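Local coordinates for large adhesion protein (Lap) involved in biofilm formation (Marinobacter hydrocarbonoclasticus, PDB 6XI3) that probably helps extend a bacterial adhesin from the cell surface toward its target, as a row of Ig-like beta-sandwich repeats with calcium ions bound between them, at residues Asn153-Ile158 against Asn169-Val174; Leu127-Gly132 against Val209-Asn214; Leu30-Asp35 against Leu98-Ser103. All coordinates share one frame; numbering follows the deposited sequence.

Contact 1 of 3, residues Asn153-Ile158 against Asn169-Val174; sequences NGQVAI and NATATV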
ATOM      1  N   ASN A 153      30.870 -20.787   4.974  1.00 37.12           N
ATOM      2  CA  ASN A 153      31.159 -19.603   5.836  1.00 41.80           C
ATOM      3  C   ASN A 153      31.163 -18.307   5.024  1.00 40.74           C
ATOM      4  O   ASN A 153      31.320 -17.258   5.647  1.00 41.86           O
ATOM      5  CB  ASN A 153      32.462 -19.754   6.630  1.00 46.57           C
ATOM      6  CG  ASN A 153      32.271 -20.791   7.704  1.00 51.05           C
ATOM      7  OD1 ASN A 153      31.413 -20.622   8.569  1.00 63.11           O
ATOM      8  ND2 ASN A 153      32.970 -21.905   7.583  1.00 58.16           N
ATOM      9  N   GLY A 154      30.962 -18.365   3.702  1.00 36.18           N
ATOM     10  CA  GLY A 154      30.602 -17.187   2.901  1.00 38.70           C
ATOM     11  C   GLY A 154      29.323 -16.546   3.436  1.00 37.59           C
ATOM     12  O   GLY A 154      28.544 -17.238   4.126  1.00 38.25           O
ATOM     13  N   GLN A 155      29.140 -15.260   3.162  1.00 33.78           N
ATOM     14  CA  GLN A 155      27.981 -14.471   3.648  1.00 35.78           C
ATOM     15  C   GLN A 155      27.063 -14.186   2.465  1.00 32.52           C
ATOM     16  O   GLN A 155      27.578 -13.832   1.384  1.00 29.63           O
ATOM     17  CB  GLN A 155      28.438 -13.160   4.303  1.00 37.44           C
ATOM     18  CG  GLN A 155      29.206 -13.384   5.604  1.00 43.23           C
ATOM     19  CD  GLN A 155      28.311 -14.010   6.645  1.00 48.08           C
ATOM     20  OE1 GLN A 155      27.276 -13.451   6.996  1.00 53.12           O
ATOM     21  NE2 GLN A 155      28.660 -15.207   7.098  1.00 49.70           N
ATOM     22  N   VAL A 156      25.760 -14.303   2.694  1.00 30.59           N
ATOM     23  CA  VAL A 156      24.717 -13.890   1.717  1.00 28.49           C
ATOM     24  C   VAL A 156      24.117 -12.589   2.228  1.00 26.44           C
ATOM     25  O   VAL A 156      23.624 -12.591   3.377  1.00 25.95           O
ATOM     26  CB  VAL A 156      23.642 -14.968   1.545  1.00 28.94           C
ATOM     27  CG1 VAL A 156      22.542 -14.502   0.604  1.00 31.10           C
ATOM     28  CG2 VAL A 156      24.250 -16.260   1.076  1.00 28.27           C
ATOM     29  N   ALA A 157      24.249 -11.522   1.429  1.00 24.21           N
ATOM     30  CA  ALA A 157      23.666 -10.207   1.705  1.00 25.30           C
ATOM     31  C   ALA A 157      22.203 -10.272   1.272  1.00 24.15           C
ATOM     32  O   ALA A 157      21.955 -10.583   0.071  1.00 27.68           O
ATOM     33  CB  ALA A 157      24.449  -9.108   1.001  1.00 27.24           C
ATOM     34  N   ILE A 158      21.296 -10.011   2.213  1.00 24.03           N
ATOM     35  CA  ILE A 158      19.821 -10.044   1.989  1.00 25.48           C
ATOM     36  C   ILE A 158      19.225  -8.665   2.220  1.00 28.47           C
ATOM     37  O   ILE A 158      19.526  -7.998   3.272  1.00 28.15           O
ATOM     38  CB  ILE A 158      19.130 -11.117   2.836  1.00 27.85           C
ATOM     39  CG1 ILE A 158      19.612 -12.506   2.411  1.00 28.44           C
ATOM     40  CG2 ILE A 158      17.614 -10.992   2.706  1.00 27.34           C
ATOM     41  CD1 ILE A 158      19.447 -13.563   3.456  1.00 33.08           C
ATOM     42  N   ASN A 169      17.780  -4.985   6.016  1.00 30.81           N
ATOM     43  CA  ASN A 169      19.027  -5.696   5.644  1.00 29.58           C
ATOM     44  C   ASN A 169      19.200  -6.901   6.569  1.00 29.67           C
ATOM     45  O   ASN A 169      18.798  -6.868   7.752  1.00 29.18           O
ATOM     46  CB  ASN A 169      20.230  -4.758   5.666  1.00 31.35           C
ATOM     47  CG  ASN A 169      20.088  -3.624   4.668  1.00 33.97           C
ATOM     48  OD1 ASN A 169      19.959  -2.460   5.041  1.00 39.75           O
ATOM     49  ND2 ASN A 169      20.116  -3.947   3.394  1.00 35.12           N
ATOM     50  N   ALA A 170      19.721  -7.995   6.029  1.00 30.43           N
ATOM     51  CA  ALA A 170      20.013  -9.196   6.837  1.00 29.90           C
ATOM     52  C   ALA A 170      21.180  -9.929   6.192  1.00 28.47           C
ATOM     53  O   ALA A 170      21.557  -9.571   5.074  1.00 26.05           O
ATOM     54  CB  ALA A 170      18.804 -10.085   6.986  1.00 29.27           C
ATOM     55  N   THR A 171      21.743 -10.876   6.924  1.00 32.39           N
ATOM     56  CA  THR A 171      22.910 -11.649   6.455  1.00 32.01           C
ATOM     57  C   THR A 171      22.730 -13.096   6.902  1.00 29.74           C
ATOM     58  O   THR A 171      22.124 -13.339   7.941  1.00 31.86           O
ATOM     59  CB  THR A 171      24.205 -10.957   6.900  1.00 35.38           C
ATOM     60  OG1 THR A 171      25.242 -11.673   6.236  1.00 44.14           O
ATOM     61  CG2 THR A 171      24.407 -10.981   8.399  1.00 37.42           C
ATOM     62  N   ALA A 172      23.171 -14.031   6.073  1.00 28.95           N
ATOM     63  CA  ALA A 172      23.131 -15.465   6.395  1.00 27.29           C
ATOM     64  C   ALA A 172      24.460 -16.090   5.986  1.00 26.50           C
ATOM     65  O   ALA A 172      25.051 -15.660   4.985  1.00 27.98           O
ATOM     66  CB  ALA A 172      21.981 -16.146   5.696  1.00 27.93           C
ATOM     67  N   THR A 173      24.814 -17.151   6.681  1.00 28.85           N
ATOM     68  CA  THR A 173      26.081 -17.895   6.479  1.00 32.20           C
ATOM     69  C   THR A 173      25.807 -19.124   5.611  1.00 30.32           C
ATOM     70  O   THR A 173      24.878 -19.887   5.912  1.00 28.16           O
ATOM     71  CB  THR A 173      26.678 -18.258   7.844  1.00 35.19           C
ATOM     72  OG1 THR A 173      26.981 -16.996   8.434  1.00 38.04           O
ATOM     73  CG2 THR A 173      27.922 -19.113   7.740  1.00 38.16           C
ATOM     74  N   VAL A 174      26.586 -19.278   4.557  1.00 32.84           N
ATOM     75  CA  VAL A 174      26.539 -20.458   3.663  1.00 32.03           C
ATOM     76  C   VAL A 174      27.107 -21.665   4.425  1.00 35.06           C
ATOM     77  O   VAL A 174      28.240 -21.552   4.936  1.00 36.11           O
ATOM     78  CB  VAL A 174      27.305 -20.145   2.373  1.00 32.84           C
ATOM     79  CG1 VAL A 174      27.422 -21.363   1.472  1.00 34.22           C
ATOM     80  CG2 VAL A 174      26.657 -18.984   1.639  1.00 37.01           C
TER
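Val156 and Val174 press their CG2 methyls together at 3.7 Å, the two side chains crossing at about a right angle, and this pair opens the closely packed face of the contact. Farther along, Ile158 lays CB near Ala170 CB and sends CD1 to within 4.3 Å of Ala172 CB. Branched residues on 155-158 thus stand beside small ones on 169-173, and alanine suits its place because Leu182 of the opposing sheet packs on both Ala170 and Ala172. Val156 also touches Tyr180. The two segments form a beta hairpin, strands 155-161 and 167-173, in which 167-173 is an outermost strand of a four-stranded antiparallel sheet. Val156 N reaches Ala172 O at 2.8 Å and Ala172 N returns to Val156 O; Ile158 and Ala170 make a second such reciprocal pair. Beyond the strand ends the pairing continues from Val174 N to Gly154 O at 2.9 Å and from Asn153 N to Val174 O. The other face, with Gln155, Ala157, Thr171 and Thr173, is exposed and mostly polar. There the Gln155 chain bends at chi2 (-64°), which brings its amide between the two threonine hydroxyls: OE1 accepts from Thr171 OG1 at 2.8 Å, in the carbonyl plane, while NE2 donates to Thr173 OG1 at 2.8 Å, close to the amide plane, with an N-H...O angle of 159°. One bond at each end fixes the flat group's rotation. Glutamine, long and able both to give and to accept, fits between two hydroxyls, whereas Ala157, on the same face, packs on Ser200 of the next strand, 193-202.

Contact 2 of 3, residues Leu127-Gly132 against Val209-Asn214; sequences LTVSVG and VSDSAN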
ATOM      1  N   LEU A 127      23.037 -18.808  -7.246  1.00 26.71           N
ATOM      2  CA  LEU A 127      22.373 -18.632  -5.936  1.00 25.02           C
ATOM      3  C   LEU A 127      20.868 -18.664  -6.194  1.00 25.86           C
ATOM      4  O   LEU A 127      20.468 -18.159  -7.229  1.00 24.47           O
ATOM      5  CB  LEU A 127      22.830 -17.311  -5.306  1.00 24.30           C
ATOM      6  CG  LEU A 127      22.225 -16.991  -3.937  1.00 28.24           C
ATOM      7  CD1 LEU A 127      23.196 -16.196  -3.076  1.00 29.27           C
ATOM      8  CD2 LEU A 127      20.911 -16.212  -4.083  1.00 26.26           C
ATOM      9  N   THR A 128      20.117 -19.266  -5.273  1.00 25.84           N
ATOM     10  CA  THR A 128      18.638 -19.204  -5.224  1.00 29.36           C
ATOM     11  C   THR A 128      18.267 -18.599  -3.872  1.00 29.19           C
ATOM     12  O   THR A 128      19.043 -18.774  -2.888  1.00 25.96           O
ATOM     13  CB  THR A 128      17.979 -20.574  -5.447  1.00 30.01           C
ATOM     14  OG1 THR A 128      18.223 -21.384  -4.291  1.00 32.82           O
ATOM     15  CG2 THR A 128      18.454 -21.271  -6.710  1.00 30.03           C
ATOM     16  N   VAL A 129      17.156 -17.874  -3.837  1.00 26.78           N
ATOM     17  CA  VAL A 129      16.514 -17.484  -2.556  1.00 28.62           C
ATOM     18  C   VAL A 129      15.011 -17.745  -2.671  1.00 31.68           C
ATOM     19  O   VAL A 129      14.458 -17.589  -3.762  1.00 28.70           O
ATOM     20  CB  VAL A 129      16.786 -16.029  -2.190  1.00 27.06           C
ATOM     21  CG1 VAL A 129      16.092 -15.065  -3.140  1.00 28.05           C
ATOM     22  CG2 VAL A 129      16.369 -15.796  -0.748  1.00 27.47           C
ATOM     23  N   SER A 130      14.386 -18.155  -1.582  1.00 31.96           N
ATOM     24  CA  SER A 130      12.939 -18.448  -1.602  1.00 35.74           C
ATOM     25  C   SER A 130      12.325 -18.073  -0.256  1.00 35.71           C
ATOM     26  O   SER A 130      12.957 -18.307   0.803  1.00 30.48           O
ATOM     27  CB  SER A 130      12.685 -19.874  -2.027  1.00 37.99           C
ATOM     28  OG  SER A 130      12.503 -20.712  -0.915  1.00 46.80           O
ATOM     29  N   VAL A 131      11.158 -17.439  -0.316  1.00 28.32           N
ATOM     30  CA  VAL A 131      10.395 -17.083   0.900  1.00 28.54           C
ATOM     31  C   VAL A 131       9.672 -18.331   1.377  1.00 25.21           C
ATOM     32  O   VAL A 131       8.891 -18.893   0.632  1.00 27.09           O
ATOM     33  CB  VAL A 131       9.424 -15.929   0.648  1.00 29.95           C
ATOM     34  CG1 VAL A 131       8.558 -15.691   1.877  1.00 31.39           C
ATOM     35  CG2 VAL A 131      10.190 -14.686   0.280  1.00 31.95           C
ATOM     36  N   GLY A 132       9.949 -18.762   2.595  1.00 27.01           N
ATOM     37  CA  GLY A 132       9.223 -19.893   3.192  1.00 26.35           C
ATOM     38  C   GLY A 132       7.861 -19.426   3.655  1.00 27.51           C
ATOM     39  O   GLY A 132       6.845 -20.075   3.330  1.00 25.78           O
ATOM     40  N   VAL A 209      26.794 -13.589  -7.538  1.00 29.04           N
ATOM     41  CA  VAL A 209      25.609 -14.458  -7.805  1.00 27.98           C
ATOM     42  C   VAL A 209      24.439 -13.913  -6.972  1.00 29.13           C
ATOM     43  O   VAL A 209      24.644 -13.494  -5.801  1.00 28.09           O
ATOM     44  CB  VAL A 209      25.872 -15.949  -7.520  1.00 28.60           C
ATOM     45  CG1 VAL A 209      26.888 -16.556  -8.494  1.00 28.71           C
ATOM     46  CG2 VAL A 209      26.306 -16.192  -6.082  1.00 30.19           C
ATOM     47  N   SER A 210      23.248 -13.908  -7.555  1.00 26.02           N
ATOM     48  CA  SER A 210      22.077 -13.230  -6.958  1.00 28.59           C
ATOM     49  C   SER A 210      20.768 -13.883  -7.412  1.00 28.64           C
ATOM     50  O   SER A 210      20.718 -14.563  -8.483  1.00 26.63           O
ATOM     51  CB  SER A 210      22.099 -11.770  -7.288  1.00 29.89           C
ATOM     52  OG  SER A 210      21.794 -11.587  -8.647  1.00 34.85           O
ATOM     53  N   ASP A 211      19.736 -13.669  -6.604  1.00 27.39           N
ATOM     54  CA  ASP A 211      18.373 -14.146  -6.921  1.00 28.29           C
ATOM     55  C   ASP A 211      17.424 -13.220  -6.167  1.00 28.03           C
ATOM     56  O   ASP A 211      17.885 -12.517  -5.244  1.00 24.66           O
ATOM     57  CB  ASP A 211      18.181 -15.615  -6.556  1.00 28.04           C
ATOM     58  CG  ASP A 211      16.865 -16.197  -7.057  1.00 31.45           C
ATOM     59  OD1 ASP A 211      16.378 -15.730  -8.098  1.00 32.33           O
ATOM     60  OD2 ASP A 211      16.325 -17.077  -6.387  1.00 33.60           O
ATOM     61  N   SER A 212      16.158 -13.193  -6.567  1.00 27.25           N
ATOM     62  CA  SER A 212      15.135 -12.454  -5.799  1.00 30.85           C
ATOM     63  C   SER A 212      13.873 -13.286  -5.721  1.00 28.92           C
ATOM     64  O   SER A 212      13.778 -14.298  -6.390  1.00 30.29           O
ATOM     65  CB  SER A 212      14.905 -11.063  -6.363  1.00 33.85           C
ATOM     66  OG  SER A 212      14.396 -11.139  -7.680  1.00 37.28           O
ATOM     67  N   ALA A 213      13.005 -12.926  -4.791  1.00 30.04           N
ATOM     68  CA  ALA A 213      11.678 -13.531  -4.625  1.00 27.32           C
ATOM     69  C   ALA A 213      10.720 -12.415  -4.209  1.00 28.56           C
ATOM     70  O   ALA A 213      11.178 -11.298  -3.888  1.00 27.06           O
ATOM     71  CB  ALA A 213      11.743 -14.640  -3.618  1.00 29.16           C
ATOM     72  N   ASN A 214       9.435 -12.696  -4.230  1.00 26.69           N
ATOM     73  CA  ASN A 214       8.437 -11.658  -3.913  1.00 28.79           C
ATOM     74  C   ASN A 214       7.314 -12.334  -3.152  1.00 27.70           C
ATOM     75  O   ASN A 214       7.097 -13.550  -3.333  1.00 31.48           O
ATOM     76  CB  ASN A 214       7.957 -10.923  -5.164  1.00 34.93           C
ATOM     77  CG  ASN A 214       7.432 -11.872  -6.221  1.00 45.23           C
ATOM     78  OD1 ASN A 214       6.403 -12.523  -6.040  1.00 55.72           O
ATOM     79  ND2 ASN A 214       8.144 -11.980  -7.337  1.00 53.52           N
TER
HETATM   80  O   HOH W   1      13.796 -16.803  -6.080  1.00 45.32           O
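Leu127 sets its CB against Val209 CG2 at 3.7 Å and carries CD2 to Asp211 CB at 3.7 Å, forming the apolar centre between the two segments. Next along it, Val129 CG1 lies over the backbone of Asp211 and Ser212, and Ala213 CB approaches Val131 CG2 at 4.2 Å; alanine's single methyl is enough to touch both Val129 and Val131. Tyr180 and Ala199 continue this interior beneath Leu127 and Val129. The strands are outermost members of the two different sheets of one Ig-like beta-sandwich repeat, the first and last in its sequence, and they run side by side, nearly parallel at 20°, along the sandwich's flank. Outward lies the polar edge, where a side chain bridges the sheets. Asp211 turns its carboxylate away from its own backbone N (chi1 -171°), and OD2 takes the amide hydrogen of Val129 N at 2.8 Å on its anti lone pair, almost straight at 168°. A short carboxylate can therefore stand in for the carbonyl that a neighbouring strand would offer. A water extends the link, donating to Val129 O and Ser212 O. Thr128 points away from 209-214 and hydrogen-bonds through OG1 to Thr146 OG1 in its own sheet.

Contact 3 of 3, residues Leu30-Asp35 against Leu98-Ser103; sequences LTVSLD and LTVEAS. With EDO (1,2-ethanediol), chain K.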
ATOM      1  N   LEU A  30      65.491 -25.988 -10.106  1.00 25.76           N
ATOM      2  CA  LEU A  30      64.219 -26.655 -10.448  1.00 26.73           C
ATOM      3  C   LEU A  30      63.253 -25.584 -10.937  1.00 27.12           C
ATOM      4  O   LEU A  30      63.178 -24.517 -10.293  1.00 28.32           O
ATOM      5  CB  LEU A  30      63.694 -27.397  -9.212  1.00 27.52           C
ATOM      6  CG  LEU A  30      62.267 -27.933  -9.254  1.00 27.30           C
ATOM      7  CD1 LEU A  30      62.138 -29.026 -10.287  1.00 26.10           C
ATOM      8  CD2 LEU A  30      61.900 -28.470  -7.882  1.00 31.36           C
ATOM      9  N   THR A  31      62.528 -25.873 -12.015  1.00 26.41           N
ATOM     10  CA  THR A  31      61.354 -25.059 -12.447  1.00 25.61           C
ATOM     11  C   THR A  31      60.133 -25.960 -12.516  1.00 25.28           C
ATOM     12  O   THR A  31      60.272 -27.172 -12.852  1.00 25.84           O
ATOM     13  CB  THR A  31      61.542 -24.375 -13.812  1.00 27.57           C
ATOM     14  OG1 THR A  31      61.550 -25.410 -14.797  1.00 30.38           O
ATOM     15  CG2 THR A  31      62.810 -23.547 -13.914  1.00 31.41           C
ATOM     16  N   VAL A  32      58.961 -25.353 -12.349  1.00 26.42           N
ATOM     17  CA  VAL A  32      57.680 -26.040 -12.622  1.00 24.34           C
ATOM     18  C   VAL A  32      56.782 -25.046 -13.365  1.00 27.55           C
ATOM     19  O   VAL A  32      56.865 -23.860 -13.069  1.00 26.17           O
ATOM     20  CB  VAL A  32      57.071 -26.560 -11.313  1.00 24.47           C
ATOM     21  CG1 VAL A  32      56.602 -25.418 -10.408  1.00 22.34           C
ATOM     22  CG2 VAL A  32      55.966 -27.562 -11.571  1.00 25.28           C
ATOM     23  N   SER A  33      55.982 -25.509 -14.324  1.00 27.33           N
ATOM     24  CA  SER A  33      54.954 -24.674 -14.988  1.00 28.31           C
ATOM     25  C   SER A  33      53.657 -25.446 -14.947  1.00 27.10           C
ATOM     26  O   SER A  33      53.715 -26.665 -15.049  1.00 24.20           O
ATOM     27  CB  SER A  33      55.311 -24.257 -16.398  1.00 30.34           C
ATOM     28  OG  SER A  33      55.584 -25.388 -17.176  1.00 43.02           O
ATOM     29  N   LEU A  34      52.553 -24.717 -14.779  1.00 26.16           N
ATOM     30  CA  LEU A  34      51.192 -25.262 -14.940  1.00 29.10           C
ATOM     31  C   LEU A  34      50.791 -24.966 -16.388  1.00 29.18           C
ATOM     32  O   LEU A  34      50.538 -23.815 -16.694  1.00 32.70           O
ATOM     33  CB  LEU A  34      50.298 -24.600 -13.900  1.00 27.39           C
ATOM     34  CG  LEU A  34      48.819 -24.950 -13.984  1.00 28.09           C
ATOM     35  CD1 LEU A  34      48.579 -26.436 -13.742  1.00 27.00           C
ATOM     36  CD2 LEU A  34      48.054 -24.114 -12.981  1.00 27.02           C
ATOM     37  N   ASP A  35      50.842 -25.965 -17.260  1.00 28.57           N
ATOM     38  CA  ASP A  35      50.702 -25.753 -18.721  1.00 28.78           C
ATOM     39  C   ASP A  35      49.235 -25.625 -19.094  1.00 30.32           C
ATOM     40  O   ASP A  35      48.934 -24.797 -19.949  1.00 32.55           O
ATOM     41  CB  ASP A  35      51.349 -26.876 -19.491  1.00 28.75           C
ATOM     42  CG  ASP A  35      52.826 -26.925 -19.148  1.00 31.88           C
ATOM     43  OD1 ASP A  35      53.431 -25.846 -19.062  1.00 33.79           O
ATOM     44  OD2 ASP A  35      53.332 -28.017 -18.974  1.00 30.48           O
ATOM     45  N   LEU A  98      44.941 -21.856  -8.002  1.00 28.14           N
ATOM     46  CA  LEU A  98      45.712 -23.099  -7.778  1.00 28.46           C
ATOM     47  C   LEU A  98      47.152 -22.671  -7.589  1.00 27.79           C
ATOM     48  O   LEU A  98      47.626 -21.897  -8.444  1.00 26.67           O
ATOM     49  CB  LEU A  98      45.619 -24.011  -9.003  1.00 29.48           C
ATOM     50  CG  LEU A  98      44.223 -24.496  -9.357  1.00 32.18           C
ATOM     51  CD1 LEU A  98      44.241 -25.265 -10.671  1.00 33.30           C
ATOM     52  CD2 LEU A  98      43.674 -25.345  -8.223  1.00 31.91           C
ATOM     53  N   THR A  99      47.804 -23.160  -6.539  1.00 27.31           N
ATOM     54  CA  THR A  99      49.272 -23.023  -6.364  1.00 28.80           C
ATOM     55  C   THR A  99      49.921 -24.390  -6.485  1.00 27.08           C
ATOM     56  O   THR A  99      49.555 -25.333  -5.739  1.00 28.46           O
ATOM     57  CB  THR A  99      49.667 -22.378  -5.024  1.00 32.84           C
ATOM     58  OG1 THR A  99      48.850 -21.220  -4.901  1.00 34.06           O
ATOM     59  CG2 THR A  99      51.137 -21.992  -4.968  1.00 30.73           C
ATOM     60  N   VAL A 100      50.825 -24.481  -7.438  1.00 27.42           N
ATOM     61  CA  VAL A 100      51.648 -25.680  -7.697  1.00 27.36           C
ATOM     62  C   VAL A 100      52.967 -25.443  -6.965  1.00 28.97           C
ATOM     63  O   VAL A 100      53.533 -24.339  -7.132  1.00 26.61           O
ATOM     64  CB  VAL A 100      51.839 -25.889  -9.202  1.00 26.72           C
ATOM     65  CG1 VAL A 100      52.690 -27.113  -9.475  1.00 26.47           C
ATOM     66  CG2 VAL A 100      50.518 -25.973  -9.936  1.00 27.87           C
ATOM     67  N   GLU A 101      53.397 -26.389  -6.127  1.00 28.47           N
ATOM     68  CA  GLU A 101      54.754 -26.339  -5.500  1.00 30.36           C
ATOM     69  C   GLU A 101      55.508 -27.578  -5.986  1.00 28.89           C
ATOM     70  O   GLU A 101      54.936 -28.683  -5.898  1.00 24.51           O
ATOM     71  CB  GLU A 101      54.713 -26.324  -3.965  1.00 32.90           C
ATOM     72  CG  GLU A 101      54.142 -25.060  -3.328  1.00 39.32           C
ATOM     73  CD  GLU A 101      54.918 -23.753  -3.517  1.00 42.08           C
ATOM     74  OE1 GLU A 101      56.178 -23.805  -3.745  1.00 46.18           O
ATOM     75  OE2 GLU A 101      54.261 -22.673  -3.451  1.00 39.67           O
ATOM     76  N   ALA A 102      56.705 -27.405  -6.543  1.00 25.32           N
ATOM     77  CA  ALA A 102      57.558 -28.544  -6.910  1.00 25.67           C
ATOM     78  C   ALA A 102      58.774 -28.545  -5.986  1.00 25.89           C
ATOM     79  O   ALA A 102      59.234 -27.459  -5.619  1.00 27.86           O
ATOM     80  CB  ALA A 102      57.956 -28.443  -8.348  1.00 25.83           C
ATOM     81  N   SER A 103      59.277 -29.720  -5.628  1.00 24.71           N
ATOM     82  CA  SER A 103      60.497 -29.830  -4.793  1.00 26.12           C
ATOM     83  C   SER A 103      61.319 -31.025  -5.255  1.00 24.46           C
ATOM     84  O   SER A 103      60.772 -32.051  -5.698  1.00 22.99           O
ATOM     85  CB  SER A 103      60.170 -29.883  -3.325  1.00 29.11           C
ATOM     86  OG  SER A 103      59.541 -31.109  -2.990  1.00 30.32           O
TER
HETATM   87  C1  EDO K 510      56.357 -20.493 -12.567  1.00 43.55           C
HETATM   88  O1  EDO K 510      55.621 -20.797 -13.753  1.00 44.72           O
HETATM   89  C2  EDO K 510      57.330 -21.574 -12.143  1.00 36.60           C
HETATM   90  O2  EDO K 510      58.566 -21.599 -12.871  1.00 48.53           O
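Val32 meets Ala102 and Val100 with every carbon of its branch beyond the backbone. Its CB sits 3.6 Å from Ala102 CB, a close approach for two aliphatic carbons. Val32 CG1, held between the backbone N and the carbonyl carbon (chi1 69°), lies 3.9 Å from Ala102 CB. Val32 CG2, opposite the backbone N, touches Ala102 CB and also reaches Val100 CG1 at 3.9 Å, the two valines meeting obliquely. A small alanine suits this place because it lets the beta-branched valine come in close, CB and both CG atoms gathered over one methyl. The neighbours of Val32 two residues away repeat the inward direction. Leu30 extends CD2 over the backbone of 98-103, 3.6 Å from Ala102 O and 3.7 Å from Ser103 CA, so its reach makes up for the wider strand separation there. Leu34 offers CB to Val100 CG2 at 4.2 Å. Thr31 and Ser33 point the opposite way, and Ser33 OG donates to Asp35 OD1 at 2.9 Å on that outer face. The side chains that meet are all apolar, with no polar bond between the segments, as expected where two sheets of a beta-sandwich stack face to face; the short segments run roughly antiparallel, at 153°. Strand 29-38 is the edge of a three-stranded sheet, paired with 43-51, whose Leu46 packs on both Leu34 and Val100. Strand 96-105 is an inner strand of the four-stranded sheet, flanked by 58-64 and 111-120. With no helix in the chain, strands alone complete this core, Tyr83 of strand 82-89 covering Leu30, Val32 and Ala102.

Contacts 1 and 2 belong to one repeat, touch through Val156 CG1 and Leu127 CD1, and reach the same four-stranded sheet, at its two outermost strands; contact 1 is nested within the loop that contact 2 closes. Contact 3 lies in the preceding repeat, its centre about 36 Å and 41 Å from the centres of the others. Chemistry follows position. Contact 3, between opposed sheets, is buried and packs through apolar side chains. Contact 1, within a sheet, depends on backbone hydrogen bonds and has one greasy and one exposed polar face. Contact 2, also joining the two sheets but along their flank, combines apolar packing with a carboxylate-to-backbone bond.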